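Local coordinates for protein putative LacI-family transcriptional regulator (Bacteroides fragilis, PDB 3GBV) that probably regulates transcription as a LacI-family DNA-binding protein, its periplasmic-binding-protein-like domain being expected to sense a small-molecule effector, at residues Y231-R236 with L249-P254. Sequence-based numbering, arbitrary orientation.
Sequences YDLLER and LIAQQP. With EDO (1,2-ethanediol), chain D.
Y231 and D232 both carry CG anti to the carbonyl carbon and beside the backbone N (chi1 -84° and -52°), and I250 places CG1 likewise. Y231 and I250 are paired in a parallel bridge, so both start from the same face of the sheet, and their similar first torsions lay them side by side. The tyrosine ring lies with one face over the isoleucine, whose CB sits 4.0 Å from the ring centroid in a CH-pi contact; CG2 approaches CE1 at 3.7 Å, while the CD1 methyl reaches the CZ and OH end. A branched residue suits this place because it supplies two methyl contacts to one ring. Y231 OH and S120 OG are hydrogen-bonded. At the strand end, D232 N gives a hydrogen bond of 2.7 Å to I250 O. It is nearly straight, 174° at the hydrogen, and enters from above the carbonyl plane.

The D232 carboxylate continues the link, through a water, to the backbone of Q252. OD1 accepts from this water at 2.5 Å, which in turn accepts from Q252 N at 2.8 Å; OD2 takes a hydrogen bond from O1 of an ethanediol, probably a crystallisation additive, at 2.8 Å. A short acidic side chain fits, since its two oxygens serve separate donors. L233 rests CD2 on A251 CB at 3.9 Å, with its CD1 branch near the CB atoms of A251 and L249; the small alanine leaves room for the leucine branches.

This is the parallel pairing of strands 227-231 and 246-251 in a beta-alpha-beta unit joined by helix 235-243. Y23 touches D232 and Q252, and R157 touches Y231 and Q252. This position at the C-terminal ends of the strands is consistent with the interdomain effector cleft of the periplasmic-binding-protein fold.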
ATOM      1  N   TYR A 231      -4.421  13.330   1.794  1.00 27.21           N
ATOM      2  CA  TYR A 231      -5.149  12.093   1.599  1.00 24.62           C
ATOM      3  C   TYR A 231      -5.659  11.896   0.175  1.00 25.65           C
ATOM      4  O   TYR A 231      -5.996  12.854  -0.528  1.00 24.42           O
ATOM      5  CB  TYR A 231      -6.338  12.038   2.560  1.00 24.19           C
ATOM      6  CG  TYR A 231      -6.001  11.543   3.948  1.00 23.16           C
ATOM      7  CD1 TYR A 231      -6.343  10.251   4.354  1.00 22.51           C
ATOM      8  CD2 TYR A 231      -5.370  12.371   4.864  1.00 19.02           C
ATOM      9  CE1 TYR A 231      -6.066   9.810   5.651  1.00 18.78           C
ATOM     10  CE2 TYR A 231      -5.093  11.943   6.150  1.00 20.21           C
ATOM     11  CZ  TYR A 231      -5.443  10.667   6.545  1.00 20.89           C
ATOM     12  OH  TYR A 231      -5.186  10.281   7.853  1.00 21.80           O
ATOM     13  N   ASP A 232      -5.685  10.633  -0.239  1.00 25.21           N
ATOM     14  CA  ASP A 232      -6.214  10.228  -1.525  1.00 25.28           C
ATOM     15  C   ASP A 232      -5.461  10.593  -2.785  1.00 26.72           C
ATOM     16  O   ASP A 232      -4.802  11.636  -2.884  1.00 27.07           O
ATOM     17  CB  ASP A 232      -7.669  10.678  -1.601  1.00 27.49           C
ATOM     18  CG  ASP A 232      -8.464  10.215  -0.389  1.00 27.13           C
ATOM     19  OD1 ASP A 232      -8.468   8.997  -0.096  1.00 27.08           O
ATOM     20  OD2 ASP A 232      -9.072  11.065   0.279  1.00 28.82           O
ATOM     21  N   LEU A 233      -5.574   9.694  -3.753  1.00 25.81           N
ATOM     22  CA  LEU A 233      -4.892   9.813  -5.020  1.00 25.29           C
ATOM     23  C   LEU A 233      -5.595  10.576  -6.129  1.00 25.34           C
ATOM     24  O   LEU A 233      -5.636  10.114  -7.260  1.00 23.87           O
ATOM     25  CB  LEU A 233      -4.517   8.408  -5.499  1.00 25.99           C
ATOM     26  CG  LEU A 233      -3.225   7.787  -4.936  1.00 28.22           C
ATOM     27  CD1 LEU A 233      -2.881   8.370  -3.590  1.00 26.10           C
ATOM     28  CD2 LEU A 233      -3.376   6.292  -4.837  1.00 28.22           C
ATOM     29  N   LEU A 234      -6.163  11.738  -5.818  1.00 25.93           N
ATOM     30  CA  LEU A 234      -6.782  12.547  -6.863  1.00 26.77           C
ATOM     31  C   LEU A 234      -5.619  12.924  -7.777  1.00 27.68           C
ATOM     32  O   LEU A 234      -4.477  13.026  -7.321  1.00 26.44           O
ATOM     33  CB  LEU A 234      -7.389  13.824  -6.290  1.00 27.64           C
ATOM     34  CG  LEU A 234      -8.813  13.783  -5.748  1.00 29.97           C
ATOM     35  CD1 LEU A 234      -8.876  12.844  -4.555  1.00 29.23           C
ATOM     36  CD2 LEU A 234      -9.243  15.198  -5.358  1.00 27.94           C
ATOM     37  N   GLU A 235      -5.898  13.147  -9.053  1.00 28.17           N
ATOM     38  CA  GLU A 235      -4.841  13.486  -9.992  1.00 30.21           C
ATOM     39  C   GLU A 235      -4.083  14.752  -9.590  1.00 28.14           C
ATOM     40  O   GLU A 235      -2.868  14.822  -9.728  1.00 29.13           O
ATOM     41  CB  GLU A 235      -5.411  13.644 -11.401  1.00 33.95           C
ATOM     42  CG  GLU A 235      -4.388  13.335 -12.473  1.00 42.55           C
ATOM     43  CD  GLU A 235      -4.874  13.642 -13.874  1.00 47.63           C
ATOM     44  OE1 GLU A 235      -5.994  13.209 -14.232  1.00 50.67           O
ATOM     45  OE2 GLU A 235      -4.122  14.310 -14.619  1.00 49.86           O
ATOM     46  N   ARG A 236      -4.791  15.752  -9.084  1.00 25.63           N
ATOM     47  CA  ARG A 236      -4.121  16.974  -8.687  1.00 26.07           C
ATOM     48  C   ARG A 236      -3.277  16.747  -7.445  1.00 24.67           C
ATOM     49  O   ARG A 236      -2.259  17.412  -7.240  1.00 21.75           O
ATOM     50  CB  ARG A 236      -5.139  18.095  -8.478  1.00 27.83           C
ATOM     51  CG  ARG A 236      -5.892  18.442  -9.766  1.00 33.37           C
ATOM     52  CD  ARG A 236      -6.175  19.928  -9.846  1.00 37.78           C
ATOM     53  NE  ARG A 236      -7.560  20.245  -9.552  1.00 37.44           N
ATOM     54  CZ  ARG A 236      -7.999  21.465  -9.270  1.00 37.59           C
ATOM     55  NH1 ARG A 236      -7.159  22.494  -9.237  1.00 34.03           N
ATOM     56  NH2 ARG A 236      -9.284  21.649  -9.015  1.00 37.88           N
ATOM     57  N   LEU A 249       1.038  11.013   0.663  1.00 22.19           N
ATOM     58  CA  LEU A 249      -0.390  10.940   0.407  1.00 23.16           C
ATOM     59  C   LEU A 249      -0.819   9.608   1.021  1.00 22.44           C
ATOM     60  O   LEU A 249      -0.128   8.597   0.883  1.00 20.71           O
ATOM     61  CB  LEU A 249      -0.712  10.954  -1.094  1.00 21.86           C
ATOM     62  CG  LEU A 249      -0.537  12.287  -1.834  1.00 23.57           C
ATOM     63  CD1 LEU A 249      -0.804  12.091  -3.327  1.00 22.07           C
ATOM     64  CD2 LEU A 249      -1.482  13.333  -1.246  1.00 21.11           C
ATOM     65  N   ILE A 250      -1.943   9.620   1.724  1.00 21.47           N
ATOM     66  CA  ILE A 250      -2.463   8.410   2.334  1.00 22.23           C
ATOM     67  C   ILE A 250      -3.660   7.979   1.510  1.00 22.39           C
ATOM     68  O   ILE A 250      -4.581   8.759   1.289  1.00 22.76           O
ATOM     69  CB  ILE A 250      -2.875   8.664   3.788  1.00 22.67           C
ATOM     70  CG1 ILE A 250      -1.620   9.032   4.603  1.00 22.22           C
ATOM     71  CG2 ILE A 250      -3.592   7.441   4.345  1.00 19.73           C
ATOM     72  CD1 ILE A 250      -1.897   9.549   6.013  1.00 23.18           C
ATOM     73  N   ALA A 251      -3.632   6.740   1.029  1.00 22.47           N
ATOM     74  CA  ALA A 251      -4.720   6.224   0.208  1.00 21.56           C
ATOM     75  C   ALA A 251      -5.571   5.225   0.978  1.00 22.44           C
ATOM     76  O   ALA A 251      -5.129   4.657   1.977  1.00 19.53           O
ATOM     77  CB  ALA A 251      -4.156   5.578  -1.047  1.00 20.24           C
ATOM     78  N   GLN A 252      -6.789   4.997   0.502  1.00 24.05           N
ATOM     79  CA  GLN A 252      -7.697   4.066   1.171  1.00 25.65           C
ATOM     80  C   GLN A 252      -8.434   3.141   0.195  1.00 24.67           C
ATOM     81  O   GLN A 252      -9.412   2.491   0.565  1.00 24.19           O
ATOM     82  CB  GLN A 252      -8.714   4.853   1.991  1.00 26.34           C
ATOM     83  CG  GLN A 252      -9.522   5.803   1.140  1.00 27.54           C
ATOM     84  CD  GLN A 252     -10.478   6.631   1.947  1.00 28.62           C
ATOM     85  OE1 GLN A 252     -10.523   7.840   1.798  1.00 29.19           O
ATOM     86  NE2 GLN A 252     -11.258   5.985   2.802  1.00 27.27           N
ATOM     87  N   GLN A 253      -7.955   3.084  -1.042  1.00 25.47           N
ATOM     88  CA  GLN A 253      -8.562   2.250  -2.075  1.00 27.83           C
ATOM     89  C   GLN A 253     -10.066   2.485  -2.257  1.00 27.67           C
ATOM     90  O   GLN A 253     -10.894   1.633  -1.907  1.00 25.80           O
ATOM     91  CB  GLN A 253      -8.296   0.774  -1.769  1.00 32.76           C
ATOM     92  CG  GLN A 253      -6.844   0.369  -1.961  1.00 36.61           C
ATOM     93  CD  GLN A 253      -6.562  -1.029  -1.473  1.00 41.25           C
ATOM     94  OE1 GLN A 253      -7.308  -1.968  -1.759  1.00 43.82           O
ATOM     95  NE2 GLN A 253      -5.471  -1.182  -0.741  1.00 44.74           N
ATOM     96  N   PRO A 254     -10.435   3.658  -2.798  1.00 27.06           N
ATOM     97  CA  PRO A 254     -11.846   3.994  -3.028  1.00 26.52           C
ATOM     98  C   PRO A 254     -12.502   3.046  -4.029  1.00 27.87           C
ATOM     99  O   PRO A 254     -13.678   2.689  -3.876  1.00 27.34           O
ATOM    100  CB  PRO A 254     -11.784   5.434  -3.532  1.00 26.94           C
ATOM    101  CG  PRO A 254     -10.399   5.534  -4.152  1.00 26.31           C
ATOM    102  CD  PRO A 254      -9.553   4.782  -3.166  1.00 25.39           C
TER
HETATM  103  C1  EDO D 363     -10.898  10.468   2.838  1.00 45.86           C
HETATM  104  O1  EDO D 363     -10.317  11.761   2.663  1.00 46.12           O
HETATM  105  C2  EDO D 363     -12.420  10.544   2.732  1.00 42.65           C
HETATM  106  O2  EDO D 363     -12.802  10.770   1.379  1.00 46.30           O
HETATM  107  O   HOH W   1      -7.533   7.008  -1.372  1.00 29.57           O